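Local coordinates for regulatory protein SdiA (Escherichia coli, PDB 4LFU) that acts as a LuxR-type quorum-sensing receptor and transcription factor that binds autoinducers through its N-terminal region and activates transcription of the ftsQAZ cell-division genes, at residues V119-M124 and K153-V158; E21-V26 and M163-L168; K74-I79 and Q104-A109; L37-Y42 and F135-A140. All blocks are in the same frame, centred on the assembly; numbering follows the deposited sequence.

Contact 1: residues V119-M124 and K153-V158; sequences VTQYLM and KMQLLV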
loop_
_atom_site.group_PDB
_atom_site.type_symbol
_atom_site.label_atom_id
_atom_site.label_comp_id
_atom_site.label_asym_id
_atom_site.label_seq_id
_atom_site.Cartn_x
_atom_site.Cartn_y
_atom_site.Cartn_z
ATOM N N VAL A 119 8.064 -3.406 -20.683
ATOM C CA VAL A 119 6.978 -3.752 -19.796
ATOM C C VAL A 119 7.275 -3.149 -18.409
ATOM O O VAL A 119 8.429 -3.047 -18.012
ATOM C CB VAL A 119 6.830 -5.295 -19.752
ATOM C CG1 VAL A 119 8.107 -5.956 -19.233
ATOM C CG2 VAL A 119 5.599 -5.719 -18.945
ATOM N N THR A 120 6.257 -2.728 -17.681
ATOM C CA THR A 120 6.493 -2.253 -16.311
ATOM C C THR A 120 5.578 -2.968 -15.307
ATOM O O THR A 120 4.407 -3.229 -15.585
ATOM C CB THR A 120 6.357 -0.714 -16.211
ATOM O OG1 THR A 120 7.147 -0.124 -17.242
ATOM C CG2 THR A 120 6.839 -0.171 -14.853
ATOM N N GLN A 121 6.138 -3.320 -14.158
ATOM C CA GLN A 121 5.345 -3.815 -13.047
ATOM C C GLN A 121 5.496 -2.851 -11.871
ATOM O O GLN A 121 6.578 -2.370 -11.618
ATOM C CB GLN A 121 5.786 -5.212 -12.635
ATOM C CG GLN A 121 4.880 -5.824 -11.575
ATOM C CD GLN A 121 3.676 -6.524 -12.157
ATOM O OE1 GLN A 121 3.660 -6.912 -13.328
ATOM N NE2 GLN A 121 2.654 -6.701 -11.332
ATOM N N TYR A 122 4.410 -2.577 -11.154
ATOM C CA TYR A 122 4.524 -1.734 -9.968
ATOM C C TYR A 122 3.873 -2.270 -8.681
ATOM O O TYR A 122 2.970 -3.133 -8.722
ATOM C CB TYR A 122 4.099 -0.293 -10.263
ATOM C CG TYR A 122 2.730 0.087 -9.784
ATOM C CD1 TYR A 122 2.548 0.861 -8.623
ATOM C CD2 TYR A 122 1.619 -0.288 -10.503
ATOM C CE1 TYR A 122 1.255 1.198 -8.178
ATOM C CE2 TYR A 122 0.357 0.031 -10.086
ATOM C CZ TYR A 122 0.172 0.773 -8.936
ATOM O OH TYR A 122 -1.126 1.085 -8.600
ATOM N N LEU A 123 4.374 -1.750 -7.554
ATOM C CA LEU A 123 3.890 -2.060 -6.225
ATOM C C LEU A 123 4.015 -0.861 -5.287
ATOM O O LEU A 123 5.056 -0.167 -5.259
ATOM C CB LEU A 123 4.703 -3.214 -5.613
ATOM C CG LEU A 123 4.161 -3.717 -4.267
ATOM C CD1 LEU A 123 2.792 -4.346 -4.463
ATOM C CD2 LEU A 123 5.105 -4.691 -3.580
ATOM N N MET A 124 2.971 -0.648 -4.493
ATOM C CA MET A 124 3.076 0.267 -3.370
ATOM C C MET A 124 3.665 -0.455 -2.182
ATOM O O MET A 124 3.157 -1.486 -1.773
ATOM C CB MET A 124 1.723 0.833 -2.961
ATOM C CG MET A 124 1.856 1.658 -1.678
ATOM S SD MET A 124 0.449 2.718 -1.423
ATOM C CE MET A 124 -0.836 1.536 -0.991
ATOM N N LYS A 153 5.566 -13.402 -12.748
ATOM C CA LYS A 153 7.004 -13.353 -12.505
ATOM C C LYS A 153 7.470 -11.971 -12.120
ATOM O O LYS A 153 8.259 -11.818 -11.199
ATOM C CB LYS A 153 7.792 -13.871 -13.706
ATOM C CG LYS A 153 7.778 -15.384 -13.796
ATOM C CD LYS A 153 8.668 -15.883 -14.903
ATOM C CE LYS A 153 8.648 -17.410 -14.960
ATOM N NZ LYS A 153 9.728 -17.885 -15.867
ATOM N N MET A 154 6.971 -10.956 -12.808
ATOM C CA MET A 154 7.352 -9.594 -12.487
ATOM C C MET A 154 6.671 -9.119 -11.203
ATOM O O MET A 154 7.166 -8.211 -10.534
ATOM C CB MET A 154 7.044 -8.659 -13.649
ATOM C CG MET A 154 7.983 -8.816 -14.877
ATOM S SD MET A 154 7.510 -7.521 -16.038
ATOM C CE MET A 154 8.407 -6.144 -15.275
ATOM N N GLN A 155 5.534 -9.732 -10.866
ATOM C CA GLN A 155 4.869 -9.443 -9.605
ATOM C C GLN A 155 5.787 -9.747 -8.457
ATOM O O GLN A 155 5.936 -8.917 -7.575
ATOM C CB GLN A 155 3.582 -10.236 -9.430
ATOM C CG GLN A 155 2.341 -9.495 -9.768
ATOM C CD GLN A 155 1.112 -10.350 -9.564
ATOM O OE1 GLN A 155 0.875 -10.850 -8.463
ATOM N NE2 GLN A 155 0.325 -10.536 -10.629
ATOM N N LEU A 156 6.401 -10.930 -8.496
ATOM C CA LEU A 156 7.369 -11.376 -7.470
ATOM C C LEU A 156 8.668 -10.575 -7.469
ATOM O O LEU A 156 9.143 -10.176 -6.402
ATOM C CB LEU A 156 7.650 -12.892 -7.600
ATOM C CG LEU A 156 8.552 -13.656 -6.613
ATOM C CD1 LEU A 156 8.335 -15.169 -6.764
ATOM C CD2 LEU A 156 10.072 -13.322 -6.768
ATOM N N LEU A 157 9.225 -10.333 -8.661
ATOM C CA LEU A 157 10.503 -9.603 -8.824
ATOM C C LEU A 157 10.478 -8.202 -8.286
ATOM O O LEU A 157 11.423 -7.786 -7.644
ATOM C CB LEU A 157 10.942 -9.553 -10.296
ATOM C CG LEU A 157 11.361 -10.905 -10.881
ATOM C CD1 LEU A 157 11.547 -10.795 -12.403
ATOM C CD2 LEU A 157 12.620 -11.395 -10.225
ATOM N N VAL A 158 9.400 -7.470 -8.553
ATOM C CA VAL A 158 9.292 -6.107 -8.039
ATOM C C VAL A 158 9.121 -6.110 -6.518
ATOM O O VAL A 158 9.708 -5.263 -5.843
ATOM C CB VAL A 158 8.205 -5.232 -8.782
ATOM C CG1 VAL A 158 6.802 -5.720 -8.536
ATOM C CG2 VAL A 158 8.328 -3.745 -8.403
HETATM O O HOH W 1 -0.010 -8.245 -12.669
#
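Gln121 and Met154 lie at the middle of a buried helix-on-sheet packing contact, in which one face of strand 119-124 rests against helix 153-158 within the autoinducer-binding domain. The two segment axes come within 7.9 Å of each other and their directions differ by 50°. Val119, Gln121 and Leu123, every second residue of the strand, turn to the helix, which answers with Met154 and Val158, one turn apart. The sulfur Met154 SD lies 3.6 Å from Val119 CG1, and the bend at chi3 (81°) carries the terminal CE back to the strand, 3.8 Å from Gln121 CB.

Gln121 is the polar residue among otherwise apolar neighbours. Its CG sits anti to the backbone N (chi1 -174°) and lies 3.5 Å from Met154 O and 3.6 Å from Val158 CG1. Beyond CG the chain bends, and the amide nitrogen NE2 comes to 3.2 Å from Gln155 CG. No direct hydrogen bond joins the segments; a water instead accepts from Gln155 NE2 and, weakly, from Gln121 NE2. The oxygen Gln121 OE1 is bonded to His92 ND1, which ties the amide to the edge strand 92-94.

Strand 119-124 pairs through its backbone with strand 130-137 on one edge, which also lends Leu133 to Val158, and with 92-94 on the other, while helix 6-19 packs on another flank of the helix through Leu156.

Contact 2: residues E21-V26 and M163-L168; sequences ETAEEV and MALMRL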
loop_
_atom_site.group_PDB
_atom_site.type_symbol
_atom_site.label_atom_id
_atom_site.label_comp_id
_atom_site.label_asym_id
_atom_site.label_seq_id
_atom_site.Cartn_x
_atom_site.Cartn_y
_atom_site.Cartn_z
ATOM N N GLU A 21 22.564 -10.209 0.734
ATOM C CA GLU A 21 23.218 -9.449 1.799
ATOM C C GLU A 21 23.608 -8.033 1.382
ATOM O O GLU A 21 23.958 -7.207 2.235
ATOM C CB GLU A 21 24.476 -10.179 2.285
ATOM C CG GLU A 21 24.230 -11.357 3.221
ATOM C CD GLU A 21 25.544 -11.996 3.724
ATOM O OE1 GLU A 21 26.446 -11.238 4.190
ATOM O OE2 GLU A 21 25.671 -13.255 3.659
ATOM N N THR A 22 23.567 -7.761 0.077
ATOM C CA THR A 22 23.868 -6.422 -0.454
ATOM C C THR A 22 22.880 -5.956 -1.544
ATOM O O THR A 22 22.195 -6.765 -2.174
ATOM C CB THR A 22 25.329 -6.325 -1.011
ATOM O OG1 THR A 22 25.550 -7.361 -1.978
ATOM C CG2 THR A 22 26.361 -6.437 0.118
ATOM N N ALA A 23 22.818 -4.641 -1.742
ATOM C CA ALA A 23 22.120 -4.031 -2.863
ATOM C C ALA A 23 22.550 -4.584 -4.242
ATOM O O ALA A 23 21.689 -4.931 -5.052
ATOM C CB ALA A 23 22.290 -2.523 -2.813
ATOM N N GLU A 24 23.856 -4.687 -4.498
ATOM C CA GLU A 24 24.372 -5.206 -5.787
ATOM C C GLU A 24 23.898 -6.623 -6.117
ATOM O O GLU A 24 23.676 -6.934 -7.286
ATOM C CB GLU A 24 25.909 -5.064 -5.902
ATOM C CG GLU A 24 26.657 -6.090 -6.849
ATOM C CD GLU A 24 26.394 -5.941 -8.376
ATOM O OE1 GLU A 24 25.643 -5.027 -8.818
ATOM O OE2 GLU A 24 26.950 -6.767 -9.148
ATOM N N GLU A 25 23.714 -7.464 -5.099
ATOM C CA GLU A 25 23.182 -8.817 -5.298
ATOM C C GLU A 25 21.739 -8.773 -5.768
ATOM O O GLU A 25 21.308 -9.626 -6.549
ATOM C CB GLU A 25 23.222 -9.630 -4.001
ATOM C CG GLU A 25 24.573 -10.174 -3.548
ATOM C CD GLU A 25 24.439 -10.901 -2.196
ATOM O OE1 GLU A 25 23.896 -12.033 -2.162
ATOM O OE2 GLU A 25 24.837 -10.327 -1.166
ATOM N N VAL A 26 20.985 -7.801 -5.252
ATOM C CA VAL A 26 19.593 -7.568 -5.668
ATOM C C VAL A 26 19.560 -7.092 -7.131
ATOM O O VAL A 26 18.840 -7.667 -7.963
ATOM C CB VAL A 26 18.869 -6.527 -4.730
ATOM C CG1 VAL A 26 17.487 -6.256 -5.206
ATOM C CG2 VAL A 26 18.834 -7.002 -3.280
ATOM N N MET A 163 11.504 -5.408 -1.250
ATOM C CA MET A 163 11.495 -5.903 0.153
ATOM C C MET A 163 12.902 -6.213 0.670
ATOM O O MET A 163 13.254 -5.806 1.790
ATOM C CB MET A 163 10.552 -7.096 0.346
ATOM C CG MET A 163 9.042 -6.751 0.199
ATOM S SD MET A 163 8.420 -5.308 1.119
ATOM C CE MET A 163 8.780 -5.797 2.812
ATOM N N ALA A 164 13.723 -6.886 -0.153
ATOM C CA ALA A 164 15.144 -7.053 0.161
ATOM C C ALA A 164 15.823 -5.712 0.399
ATOM O O ALA A 164 16.493 -5.522 1.410
ATOM C CB ALA A 164 15.863 -7.824 -0.939
ATOM N N LEU A 165 15.655 -4.768 -0.518
ATOM C CA LEU A 165 16.285 -3.448 -0.350
ATOM C C LEU A 165 15.784 -2.667 0.870
ATOM O O LEU A 165 16.512 -1.857 1.417
ATOM C CB LEU A 165 16.157 -2.602 -1.635
ATOM C CG LEU A 165 16.919 -3.113 -2.869
ATOM C CD1 LEU A 165 16.278 -2.607 -4.155
ATOM C CD2 LEU A 165 18.380 -2.726 -2.811
ATOM N N MET A 166 14.531 -2.893 1.267
ATOM C CA MET A 166 13.996 -2.317 2.501
ATOM C C MET A 166 14.663 -2.936 3.724
ATOM O O MET A 166 15.068 -2.211 4.629
ATOM C CB MET A 166 12.474 -2.463 2.586
ATOM C CG MET A 166 11.718 -1.280 1.968
ATOM S SD MET A 166 9.935 -1.368 2.208
ATOM C CE MET A 166 9.731 -0.468 3.742
ATOM N N ARG A 167 14.785 -4.267 3.723
ATOM C CA ARG A 167 15.508 -5.013 4.762
ATOM C C ARG A 167 16.960 -4.556 4.905
ATOM O O ARG A 167 17.453 -4.444 6.013
ATOM C CB ARG A 167 15.456 -6.525 4.476
ATOM C CG ARG A 167 16.492 -7.339 5.249
ATOM C CD ARG A 167 16.226 -8.848 5.155
ATOM N NE ARG A 167 16.400 -9.380 3.801
ATOM C CZ ARG A 167 17.579 -9.560 3.206
ATOM N NH1 ARG A 167 18.701 -9.243 3.837
ATOM N NH2 ARG A 167 17.634 -10.050 1.974
ATOM N N LEU A 168 17.609 -4.271 3.775
ATOM C CA LEU A 168 18.997 -3.806 3.714
ATOM C C LEU A 168 19.110 -2.304 3.918
ATOM O O LEU A 168 20.159 -1.716 3.651
ATOM C CB LEU A 168 19.641 -4.203 2.377
ATOM C CG LEU A 168 19.693 -5.706 2.047
ATOM C CD1 LEU A 168 20.157 -5.995 0.629
ATOM C CD2 LEU A 168 20.595 -6.431 3.022
#
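Apolar packing between Val26, Ala23 and the last turn of helix 147-167 makes up the heart of this contact. The two branches of Val26 divide the work: CG2 meets Ala164 CB at 3.9 Å, and CG1, anti to the backbone N (chi1 177°), lies 4.0 Å from Leu165 CG. The CD2 branch of Leu165 reaches Ala23 CB at 3.9 Å, so this leucine spans the first turn of the opposing helix.

Side chain meets backbone in a second set. Leu168, just past the helix, presses its forked end on the main chain leading into helix 23-36, with CD1 3.5 Å from Thr22 C and CD2 3.5 Å from Glu21 O.

No hydrogen bond crosses between the segments; their polar side chains bond within 21-26 or to the end of helix 6-19 and the turn after it. Thr22 holds the N-cap position, and Glu25 OE2 accepts from Glu21 N at 3.0 Å, met from well above the carboxylate plane, with a weak bond from Thr22 N. Glu25 OE1 pairs with Arg19 in a salt bridge.

The start of helix 23-36 is set against the end of helix 147-167, where Arg167 bonds to Met20 O and Leu165 touches Val173 beyond the helix.

Contact 3: residues K74-I79 and Q104-A109; sequences KNFLAI and QPLWEA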
loop_
_atom_site.group_PDB
_atom_site.type_symbol
_atom_site.label_atom_id
_atom_site.label_comp_id
_atom_site.label_asym_id
_atom_site.label_seq_id
_atom_site.Cartn_x
_atom_site.Cartn_y
_atom_site.Cartn_z
ATOM N N LYS A 74 16.234 16.463 -20.122
ATOM C CA LYS A 74 15.005 16.829 -20.835
ATOM C C LYS A 74 13.774 16.848 -19.937
ATOM O O LYS A 74 12.698 17.162 -20.396
ATOM C CB LYS A 74 14.774 15.916 -22.046
ATOM C CG LYS A 74 15.877 15.957 -23.092
ATOM C CD LYS A 74 15.883 17.300 -23.805
ATOM C CE LYS A 74 17.175 17.503 -24.567
ATOM N NZ LYS A 74 17.192 18.864 -25.160
ATOM N N ASN A 75 13.930 16.506 -18.657
ATOM C CA ASN A 75 12.808 16.441 -17.704
ATOM C C ASN A 75 11.717 15.498 -18.198
ATOM O O ASN A 75 10.536 15.798 -18.105
ATOM C CB ASN A 75 12.274 17.847 -17.355
ATOM C CG ASN A 75 11.262 17.858 -16.165
ATOM O OD1 ASN A 75 10.364 18.702 -16.134
ATOM N ND2 ASN A 75 11.418 16.946 -15.197
ATOM N N PHE A 76 12.129 14.346 -18.721
ATOM C CA PHE A 76 11.185 13.344 -19.187
ATOM C C PHE A 76 10.402 12.751 -18.041
ATOM O O PHE A 76 9.432 12.072 -18.274
ATOM C CB PHE A 76 11.879 12.219 -19.969
ATOM C CG PHE A 76 12.347 12.612 -21.354
ATOM C CD1 PHE A 76 11.765 13.677 -22.044
ATOM C CD2 PHE A 76 13.344 11.877 -21.991
ATOM C CE1 PHE A 76 12.191 14.012 -23.355
ATOM C CE2 PHE A 76 13.779 12.206 -23.297
ATOM C CZ PHE A 76 13.199 13.279 -23.966
ATOM N N LEU A 77 10.835 12.986 -16.804
ATOM C CA LEU A 77 10.155 12.419 -15.620
ATOM C C LEU A 77 8.737 12.982 -15.490
ATOM O O LEU A 77 7.794 12.244 -15.173
ATOM C CB LEU A 77 10.986 12.639 -14.334
ATOM C CG LEU A 77 10.375 12.231 -12.979
ATOM C CD1 LEU A 77 10.135 10.712 -12.899
ATOM C CD2 LEU A 77 11.251 12.722 -11.796
ATOM N N ALA A 78 8.608 14.279 -15.785
ATOM C CA ALA A 78 7.311 14.991 -15.822
ATOM C C ALA A 78 6.259 14.399 -16.774
ATOM O O ALA A 78 5.056 14.488 -16.496
ATOM C CB ALA A 78 7.515 16.486 -16.153
ATOM N N ILE A 79 6.704 13.824 -17.893
ATOM C CA ILE A 79 5.782 13.253 -18.895
ATOM C C ILE A 79 5.773 11.714 -18.956
ATOM O O ILE A 79 4.988 11.127 -19.696
ATOM C CB ILE A 79 6.078 13.833 -20.315
ATOM C CG1 ILE A 79 7.466 13.375 -20.833
ATOM C CG2 ILE A 79 5.936 15.346 -20.281
ATOM C CD1 ILE A 79 7.913 14.017 -22.172
ATOM N N GLN A 104 5.392 12.305 -26.324
ATOM C CA GLN A 104 6.031 12.122 -27.642
ATOM C C GLN A 104 7.544 12.424 -27.703
ATOM O O GLN A 104 8.272 11.668 -28.353
ATOM C CB GLN A 104 5.253 12.883 -28.723
ATOM C CG GLN A 104 3.802 12.390 -28.840
ATOM C CD GLN A 104 2.947 13.225 -29.779
ATOM O OE1 GLN A 104 3.396 13.659 -30.840
ATOM N NE2 GLN A 104 1.698 13.438 -29.394
ATOM N N PRO A 105 8.034 13.489 -27.004
ATOM C CA PRO A 105 9.492 13.658 -26.941
ATOM C C PRO A 105 10.225 12.453 -26.362
ATOM O O PRO A 105 11.304 12.121 -26.836
ATOM C CB PRO A 105 9.666 14.884 -26.024
ATOM C CG PRO A 105 8.423 15.659 -26.214
ATOM C CD PRO A 105 7.355 14.592 -26.281
ATOM N N LEU A 106 9.631 11.792 -25.370
ATOM C CA LEU A 106 10.246 10.619 -24.726
ATOM C C LEU A 106 10.274 9.418 -25.676
ATOM O O LEU A 106 11.287 8.726 -25.795
ATOM C CB LEU A 106 9.471 10.242 -23.440
ATOM C CG LEU A 106 10.115 9.484 -22.265
ATOM C CD1 LEU A 106 9.044 8.691 -21.494
ATOM C CD2 LEU A 106 11.291 8.589 -22.638
ATOM N N TRP A 107 9.138 9.170 -26.313
ATOM C CA TRP A 107 8.954 8.072 -27.267
ATOM C C TRP A 107 9.908 8.238 -28.458
ATOM O O TRP A 107 10.529 7.270 -28.884
ATOM C CB TRP A 107 7.472 8.043 -27.685
ATOM C CG TRP A 107 7.011 7.015 -28.743
ATOM C CD1 TRP A 107 6.560 5.732 -28.516
ATOM C CD2 TRP A 107 6.899 7.229 -30.165
ATOM N NE1 TRP A 107 6.196 5.135 -29.702
ATOM C CE2 TRP A 107 6.404 6.020 -30.733
ATOM C CE3 TRP A 107 7.180 8.314 -31.013
ATOM C CZ2 TRP A 107 6.170 5.872 -32.119
ATOM C CZ3 TRP A 107 6.966 8.162 -32.397
ATOM C CH2 TRP A 107 6.463 6.945 -32.928
ATOM N N GLU A 108 10.048 9.474 -28.960
ATOM C CA GLU A 108 10.951 9.774 -30.094
ATOM C C GLU A 108 12.410 9.615 -29.742
ATOM O O GLU A 108 13.145 8.970 -30.472
ATOM C CB GLU A 108 10.710 11.189 -30.662
ATOM C CG GLU A 108 9.369 11.325 -31.393
ATOM C CD GLU A 108 9.136 12.695 -31.997
ATOM O OE1 GLU A 108 10.125 13.468 -32.201
ATOM O OE2 GLU A 108 7.946 12.991 -32.282
ATOM N N ALA A 109 12.828 10.195 -28.617
ATOM C CA ALA A 109 14.177 9.969 -28.086
ATOM C C ALA A 109 14.474 8.483 -27.882
ATOM O O ALA A 109 15.516 8.014 -28.291
ATOM C CB ALA A 109 14.378 10.744 -26.788
#
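With CG anti to the carbonyl carbon (chi1 -73°), Phe76 directs its ring toward helix 104-109, and Leu106, its own CG anti to the backbone N (chi1 -155°), brings that atom close to Phe76 CG. The ring is turned flat to the helix: Leu106 CA stands 4.0 Å from the ring centroid and only 9° off the normal, a CH-pi contact made by a main-chain carbon. Leu106 CG and CD2 lie over the same face, offset toward Phe76 CG and CD2.

Further contacts spread out from this point. Pro105 CB meets Phe76 CE1 at 3.8 Å, Ala109 CB approaches Phe76 CE2 at 3.8 Å, and Leu106 CD2 lies 3.9 Å from Phe76 CD2. Proline and alanine, one turn apart, therefore meet the outer half of the ring, and leucine the half near its root. On the opposite face of the ring lies Lys74 CB from the same segment, offset toward the rim, so Phe76 is sandwiched between its own chain and the helix. Ile79 adds a looser contact, CD1 reaching Pro105 CD at 4.2 Å.

Tyr70 of helix 65-73 touches both Phe76 and Ala109. A tetraethylene glycol near Leu106 probably comes from the crystallisation liquor, though such molecules often mark pockets. Just ahead of the aromatic, Asn75 has positive phi and closes helix 65-73 with a Schellman motif; the contact itself is loop-to-helix packing through a CH-pi interaction within the autoinducer-binding domain.

Contact 4: residues L37-Y42 and F135-A140; sequences LEYDYY and FSRCSA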
loop_
_atom_site.group_PDB
_atom_site.type_symbol
_atom_site.label_atom_id
_atom_site.label_comp_id
_atom_site.label_asym_id
_atom_site.label_seq_id
_atom_site.Cartn_x
_atom_site.Cartn_y
_atom_site.Cartn_z
ATOM N N LEU A 37 14.161 -13.397 -19.387
ATOM C CA LEU A 37 12.925 -13.053 -20.088
ATOM C C LEU A 37 13.191 -12.428 -21.460
ATOM O O LEU A 37 12.255 -12.039 -22.141
ATOM C CB LEU A 37 12.056 -12.130 -19.230
ATOM C CG LEU A 37 11.581 -12.654 -17.871
ATOM C CD1 LEU A 37 10.996 -11.518 -17.046
ATOM C CD2 LEU A 37 10.565 -13.750 -18.065
ATOM N N GLU A 38 14.466 -12.351 -21.856
ATOM C CA GLU A 38 14.903 -11.767 -23.146
ATOM C C GLU A 38 14.762 -10.248 -23.209
ATOM O O GLU A 38 14.294 -9.709 -24.202
ATOM C CB GLU A 38 14.183 -12.401 -24.353
ATOM C CG GLU A 38 14.996 -13.455 -25.098
ATOM C CD GLU A 38 14.386 -14.861 -25.038
ATOM O OE1 GLU A 38 14.597 -15.640 -26.004
ATOM O OE2 GLU A 38 13.696 -15.186 -24.041
ATOM N N TYR A 39 15.168 -9.565 -22.146
ATOM C CA TYR A 39 15.152 -8.110 -22.124
ATOM C C TYR A 39 16.573 -7.619 -22.034
ATOM O O TYR A 39 17.429 -8.320 -21.520
ATOM C CB TYR A 39 14.305 -7.583 -20.961
ATOM C CG TYR A 39 12.832 -7.701 -21.243
ATOM C CD1 TYR A 39 12.194 -6.836 -22.140
ATOM C CD2 TYR A 39 12.067 -8.695 -20.629
ATOM C CE1 TYR A 39 10.836 -6.958 -22.405
ATOM C CE2 TYR A 39 10.714 -8.828 -20.902
ATOM C CZ TYR A 39 10.103 -7.958 -21.772
ATOM O OH TYR A 39 8.749 -8.109 -22.009
ATOM N N ASP A 40 16.816 -6.421 -22.555
ATOM C CA ASP A 40 18.149 -5.832 -22.590
ATOM C C ASP A 40 18.397 -5.009 -21.345
ATOM O O ASP A 40 19.492 -5.026 -20.777
ATOM C CB ASP A 40 18.295 -4.944 -23.830
ATOM C CG ASP A 40 18.228 -5.735 -25.110
ATOM O OD1 ASP A 40 18.812 -6.837 -25.169
ATOM O OD2 ASP A 40 17.584 -5.274 -26.060
ATOM N N TYR A 41 17.373 -4.286 -20.914
ATOM C CA TYR A 41 17.546 -3.366 -19.818
ATOM C C TYR A 41 16.471 -3.506 -18.748
ATOM O O TYR A 41 15.389 -3.985 -19.011
ATOM C CB TYR A 41 17.562 -1.934 -20.337
ATOM C CG TYR A 41 18.614 -1.627 -21.391
ATOM C CD1 TYR A 41 19.945 -1.444 -21.041
ATOM C CD2 TYR A 41 18.262 -1.484 -22.729
ATOM C CE1 TYR A 41 20.916 -1.134 -22.005
ATOM C CE2 TYR A 41 19.228 -1.190 -23.707
ATOM C CZ TYR A 41 20.537 -1.004 -23.331
ATOM O OH TYR A 41 21.471 -0.697 -24.273
ATOM N N TYR A 42 16.799 -3.062 -17.544
ATOM C CA TYR A 42 15.832 -2.892 -16.465
ATOM C C TYR A 42 16.082 -1.517 -15.859
ATOM O O TYR A 42 17.157 -0.931 -16.037
ATOM C CB TYR A 42 16.018 -3.968 -15.390
ATOM C CG TYR A 42 17.237 -3.727 -14.510
ATOM C CD1 TYR A 42 18.495 -4.177 -14.911
ATOM C CD2 TYR A 42 17.133 -3.042 -13.283
ATOM C CE1 TYR A 42 19.610 -3.942 -14.157
ATOM C CE2 TYR A 42 18.261 -2.811 -12.494
ATOM C CZ TYR A 42 19.494 -3.275 -12.949
ATOM O OH TYR A 42 20.655 -3.077 -12.228
ATOM N N PHE A 135 11.284 -3.533 -17.655
ATOM C CA PHE A 135 12.218 -4.223 -18.558
ATOM C C PHE A 135 12.054 -3.641 -19.956
ATOM O O PHE A 135 10.949 -3.315 -20.367
ATOM C CB PHE A 135 11.929 -5.725 -18.633
ATOM C CG PHE A 135 12.208 -6.490 -17.351
ATOM C CD1 PHE A 135 13.181 -6.065 -16.450
ATOM C CD2 PHE A 135 11.510 -7.661 -17.073
ATOM C CE1 PHE A 135 13.436 -6.774 -15.284
ATOM C CE2 PHE A 135 11.783 -8.390 -15.914
ATOM C CZ PHE A 135 12.746 -7.936 -15.022
ATOM N N SER A 136 13.148 -3.504 -20.691
ATOM C CA SER A 136 13.049 -3.005 -22.064
ATOM C C SER A 136 13.985 -3.732 -23.015
ATOM O O SER A 136 14.934 -4.350 -22.605
ATOM C CB SER A 136 13.257 -1.487 -22.140
ATOM O OG SER A 136 14.560 -1.139 -21.740
ATOM N N ARG A 137 13.692 -3.620 -24.294
ATOM C CA ARG A 137 14.344 -4.389 -25.320
ATOM C C ARG A 137 14.491 -3.528 -26.577
ATOM O O ARG A 137 13.584 -2.738 -26.937
ATOM C CB ARG A 137 13.483 -5.617 -25.612
ATOM C CG ARG A 137 14.164 -6.678 -26.396
ATOM C CD ARG A 137 13.469 -8.008 -26.216
ATOM N NE ARG A 137 12.047 -7.953 -26.498
ATOM C CZ ARG A 137 11.138 -8.705 -25.880
ATOM N NH1 ARG A 137 9.855 -8.589 -26.205
ATOM N NH2 ARG A 137 11.502 -9.568 -24.931
ATOM N N CYS A 138 15.629 -3.703 -27.243
ATOM C CA CYS A 138 15.920 -3.008 -28.494
ATOM C C CYS A 138 15.359 -3.718 -29.715
ATOM O O CYS A 138 15.438 -3.189 -30.818
ATOM C CB CYS A 138 17.427 -2.805 -28.656
ATOM S SG CYS A 138 18.153 -1.783 -27.347
ATOM N N SER A 139 14.792 -4.906 -29.518
ATOM C CA SER A 139 14.309 -5.740 -30.619
ATOM C C SER A 139 12.791 -5.765 -30.699
ATOM O O SER A 139 12.098 -5.999 -29.714
ATOM C CB SER A 139 14.865 -7.167 -30.518
ATOM O OG SER A 139 14.054 -8.079 -31.253
ATOM N N ALA A 140 12.295 -5.525 -31.904
ATOM C CA ALA A 140 10.867 -5.419 -32.163
ATOM C C ALA A 140 10.272 -6.780 -32.525
ATOM O O ALA A 140 9.099 -6.869 -32.902
ATOM C CB ALA A 140 10.610 -4.401 -33.285
#
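Asp40 and Tyr41 both face Ser136 across an antiparallel strand pair, forming a classic beta bulge where strand 41-47 begins beside the end of strand 130-137. Ser136 O is gripped by two donors, Asp40 N at 2.8 Å and Tyr41 N at 3.0 Å, and Ser136 N returns a bond to Tyr41 O. The carboxylate of Asp40 extends the pairing past the bulge: OD2 accepts Cys138 N at 2.8 Å in a nearly straight bond (172°).

Tyr39 is packed on both faces. Phe135 CB sits over one, 3.6 Å from the ring centroid, and the guanidinium of Arg137 lies flat over the other, its plane within 8° of the ring's and its position off-centre, an offset cation-pi stack. Arg137 CG is anti to the backbone N (chi1 -166°). Leu37 CD1 touches Phe135 CE2, and Tyr42 CB lies at that ring's edge. On the other side of the sheet, Cys138 SG meets the edge of the Tyr41 ring, 3.8 Å from CE2, while Ser136 OG is hydrogen-bonded to Tyr63 OH.

After the Schellman motif at Glu38, which closes helix 23-36, the chain enters through a classic bulge into the antiparallel sheet of the autoinducer-binding domain.

How the contacts relate
From the N terminus, contact 2 opens first, at 21-26, and closes last, at 163-168, so the other three contacts lie nested in its loop. Contact 4 opens at 37-42 and closes at 135-140, with contact 3 inside it. Contact 1 opens at 119-124, after contact 3 has closed, and ends at 153-158, beyond the close of contact 4; contacts 1 and 4 therefore cross. They touch, through neighbouring strands 117-124 and 130-137 of one sheet and through Phe135 with Met154. Helix 147-167 serves contacts 1 and 2, binding sheet and helix 23-36 together, while contact 3, its centre about 30 Å from that of contact 2, ties the loop after helix 65-73 to helix 104-112.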